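Local coordinates for protein fructokinase (Xylella fastidiosa Temecula1, PDB 3LJS) that probably phosphorylates fructose at the expense of ATP, as a fructokinase of the PfkB carbohydrate kinase family, at residues Ile145-Val148 / Thr149-Met153; Ile216-Leu219 / Trp220-Arg223. All blocks are in the same frame, centred on the assembly; numbering follows the deposited sequence.

Interaction 1 (Ile145-Val148 / Thr149-Met153); sequences IAEV and TFEGM
T149 and F150 both fold back onto the preceding turn of helix 143-158, the crossover helix of a beta-alpha-beta unit that links the parallel strands 130-136 and 162-166. T149 N donates to I145 O at 2.9 Å, and T149 OG1 sits 3.0 Å from the same I145 O. The hydroxyl is brought there by a chi1 of -55°, which sets OG1 beside its own backbone N; its hydrogen bond is with S139 O, in the loop before the helix. One residue on, F150 N donates to A146 O at 2.9 Å. The phenyl ring then leans back over that carbonyl, so A146 O lies over one ring face, nearer the rim than the centre, while the methyl A146 CB meets F150 CE2 at 4.0 Å. R183 and K186 of helix 181-189 pack against F150. V148 packs on F10 and F117, T149 shares F10, and the V148 carbonyl accepts G152 N. Along another side of the helix E147 and E151 run close together, both in salt bridges to R154, which probably offset their like charges; E151 also pairs with R155. Their nearest oxygens, E147 OE1 and E151 OE1, are 4.4 Å apart.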
# COMPACT_ATOMS: atom_id res chain seq x y z
N ILE B 145 12.81 6.53 14.84
CA ILE B 145 13.58 6.76 13.63
C ILE B 145 14.30 8.11 13.69
O ILE B 145 15.42 8.25 13.19
CB ILE B 145 12.68 6.66 12.37
CG1 ILE B 145 13.55 6.56 11.11
CG2 ILE B 145 11.74 7.86 12.29
CD1 ILE B 145 14.41 5.30 11.07
N ALA B 146 13.69 9.10 14.32
CA ALA B 146 14.31 10.42 14.45
C ALA B 146 15.62 10.32 15.24
O ALA B 146 16.63 10.91 14.84
CB ALA B 146 13.36 11.38 15.15
N GLU B 147 15.59 9.59 16.35
CA GLU B 147 16.78 9.44 17.17
C GLU B 147 17.88 8.72 16.39
O GLU B 147 19.06 9.04 16.53
CB GLU B 147 16.46 8.65 18.45
CG GLU B 147 17.70 8.23 19.24
CD GLU B 147 18.54 9.41 19.73
OE1 GLU B 147 19.71 9.19 20.11
OE2 GLU B 147 18.03 10.56 19.74
N VAL B 148 17.48 7.76 15.56
CA VAL B 148 18.44 7.03 14.73
C VAL B 148 19.10 8.01 13.74
O VAL B 148 20.31 7.96 13.51
CB VAL B 148 17.73 5.89 13.95
CG1 VAL B 148 18.67 5.31 12.90
CG2 VAL B 148 17.28 4.79 14.92
N THR B 149 18.29 8.91 13.17
CA THR B 149 18.82 9.89 12.22
C THR B 149 19.79 10.84 12.94
O THR B 149 20.87 11.12 12.43
CB THR B 149 17.67 10.70 11.55
OG1 THR B 149 16.73 9.81 10.94
CG2 THR B 149 18.23 11.63 10.46
N PHE B 150 19.42 11.31 14.13
CA PHE B 150 20.29 12.22 14.87
C PHE B 150 21.61 11.53 15.21
O PHE B 150 22.68 12.13 15.06
CB PHE B 150 19.62 12.71 16.15
CG PHE B 150 18.31 13.43 15.93
CD1 PHE B 150 18.14 14.31 14.86
CD2 PHE B 150 17.25 13.25 16.82
CE1 PHE B 150 16.94 15.01 14.68
CE2 PHE B 150 16.04 13.94 16.65
CZ PHE B 150 15.89 14.82 15.58
N GLU B 151 21.53 10.28 15.65
CA GLU B 151 22.73 9.52 16.00
C GLU B 151 23.62 9.34 14.78
O GLU B 151 24.85 9.41 14.88
CB GLU B 151 22.34 8.15 16.58
CG GLU B 151 23.51 7.28 17.04
CD GLU B 151 24.42 7.97 18.07
OE1 GLU B 151 23.95 8.87 18.80
OE2 GLU B 151 25.61 7.59 18.15
N GLY B 152 23.00 9.11 13.63
CA GLY B 152 23.77 8.97 12.41
C GLY B 152 24.50 10.27 12.09
O GLY B 152 25.67 10.26 11.68
N MSE B 153 23.82 11.40 12.28
CA MSE B 153 24.43 12.70 12.01
C MSE B 153 25.57 12.97 12.99
O MSE B 153 26.60 13.52 12.61
CB MSE B 153 23.38 13.81 12.11
CG MSE B 153 22.26 13.72 11.08
SE MSE B 153 20.87 15.06 11.37
CE MSE B 153 21.47 16.43 10.15

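Interaction 2 (Ile216-Leu219 / Trp220-Arg223); sequences IQQL and WQGR
W220 lays its indole back along I216 where helix 212-220 gives way to the loop before strand 226-230, and i to i-4 bonding passes into i to i-3 bonds. I216 lies alongside it, pointing the same way: its branch methyl CG2, which lies anti to the backbone N, is thereby carried to the indole side, 3.4 Å from W220 NE1, and also packs on W220 CE2. The main chain of I216 joins in, for I216 O lies over one indole face, displaced toward the rim, and accepts W220 N at 3.2 Å. Q217 comes to the ring from its edge, with OE1 near the indole plane and 3.9 Å from W220 CD1; the amide stands steeply to the ring, the two planes 81° apart.

Beyond W220 the bonding shortens its span from four residues to three. Q221 N makes its better bond to Q218 O, at 3.0 Å, and a weak one to Q217 O, while G222 N donates to L219 O at 3.0 Å. In both i to i-3 bonds, of the 3-10 kind, the donor stands well above the carbonyl plane. L219 faces inward, against W185 and L188 of helix 181-189 and L227 of strand 226-230. R241 packs on W220 and hydrogen-bonds G222 O, whereas R223, in the loop, makes a salt bridge with D192. On the outer side a water donates to Q217 OE1 at 3.0 Å; its further links, to Q217 O and from Q221 NE2, are unusually short at 2.5 Å each and their lengths are doubtful.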
# COMPACT_ATOMS: atom_id res chain seq x y z
N ILE B 216 17.91 32.13 10.15
CA ILE B 216 19.29 31.99 9.71
C ILE B 216 20.27 32.17 10.87
O ILE B 216 21.23 31.41 11.00
CB ILE B 216 19.61 32.99 8.58
CG1 ILE B 216 18.74 32.65 7.36
CG2 ILE B 216 21.09 32.93 8.22
CD1 ILE B 216 18.88 33.63 6.20
N GLN B 217 20.01 33.16 11.72
CA GLN B 217 20.88 33.38 12.88
C GLN B 217 20.83 32.18 13.81
O GLN B 217 21.84 31.81 14.41
CB GLN B 217 20.45 34.64 13.63
CG GLN B 217 20.70 35.93 12.86
CD GLN B 217 22.12 36.01 12.33
OE1 GLN B 217 23.09 35.81 13.08
NE2 GLN B 217 22.26 36.30 11.04
N GLN B 218 19.67 31.55 13.91
CA GLN B 218 19.51 30.37 14.76
C GLN B 218 20.37 29.23 14.22
O GLN B 218 21.00 28.49 14.99
CB GLN B 218 18.04 29.94 14.79
CG GLN B 218 17.74 28.83 15.78
CD GLN B 218 17.79 29.32 17.21
OE1 GLN B 218 16.93 30.10 17.64
NE2 GLN B 218 18.79 28.87 17.96
N LEU B 219 20.40 29.08 12.90
CA LEU B 219 21.19 28.03 12.28
C LEU B 219 22.67 28.20 12.59
O LEU B 219 23.38 27.22 12.85
CB LEU B 219 20.99 28.04 10.76
CG LEU B 219 19.59 27.69 10.26
CD1 LEU B 219 19.57 27.68 8.74
CD2 LEU B 219 19.17 26.34 10.81
N TRP B 220 23.14 29.44 12.57
CA TRP B 220 24.55 29.73 12.85
C TRP B 220 24.93 29.39 14.30
O TRP B 220 26.12 29.32 14.63
CB TRP B 220 24.84 31.21 12.57
CG TRP B 220 24.64 31.66 11.14
CD1 TRP B 220 24.43 32.94 10.72
CD2 TRP B 220 24.68 30.85 9.95
NE1 TRP B 220 24.34 32.99 9.35
CE2 TRP B 220 24.49 31.72 8.85
CE3 TRP B 220 24.86 29.48 9.70
CZ2 TRP B 220 24.47 31.27 7.52
CZ3 TRP B 220 24.84 29.03 8.38
CH2 TRP B 220 24.65 29.93 7.31
N GLN B 221 23.93 29.18 15.15
CA GLN B 221 24.17 28.83 16.55
C GLN B 221 24.59 27.37 16.65
O GLN B 221 25.15 26.93 17.66
CB GLN B 221 22.91 29.04 17.40
CG GLN B 221 22.43 30.47 17.45
CD GLN B 221 23.48 31.41 18.00
OE1 GLN B 221 23.88 31.30 19.16
NE2 GLN B 221 23.96 32.32 17.16
N GLY B 222 24.30 26.61 15.59
CA GLY B 222 24.66 25.20 15.58
C GLY B 222 25.90 24.91 14.73
O GLY B 222 26.87 25.67 14.75
N ARG B 223 25.85 23.81 13.99
CA ARG B 223 26.95 23.39 13.13
C ARG B 223 26.93 24.00 11.72
O ARG B 223 27.96 24.04 11.05
CB ARG B 223 26.93 21.86 12.97
CG ARG B 223 27.02 21.04 14.26
CD ARG B 223 28.47 20.70 14.58
NE ARG B 223 29.18 20.23 13.40
CZ ARG B 223 30.50 20.22 13.28
NH1 ARG B 223 31.26 20.66 14.28
NH2 ARG B 223 31.07 19.82 12.15
O HOH W 1 23.59 33.57 14.97

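Interactions 1 and 2 come one after the other along the chain and do not touch: their centres are 20 Å apart and their nearest atoms about 7 Å. Helix 181-189 touches both. Its R183 meets A146 and F150 of interaction 1, and K186 meets F150; W185 meets Q218 and L219 of interaction 2, and L188 meets L219. Interaction 1 is mostly buried and away from the ATP site. Interaction 2, at the surface, is closer to it: the side chain of L219 is about 9 Å from that of K195, and the side chain of I216 about 11 Å from that of D231, two ATP-binding residues, although no ATP is bound to this chain.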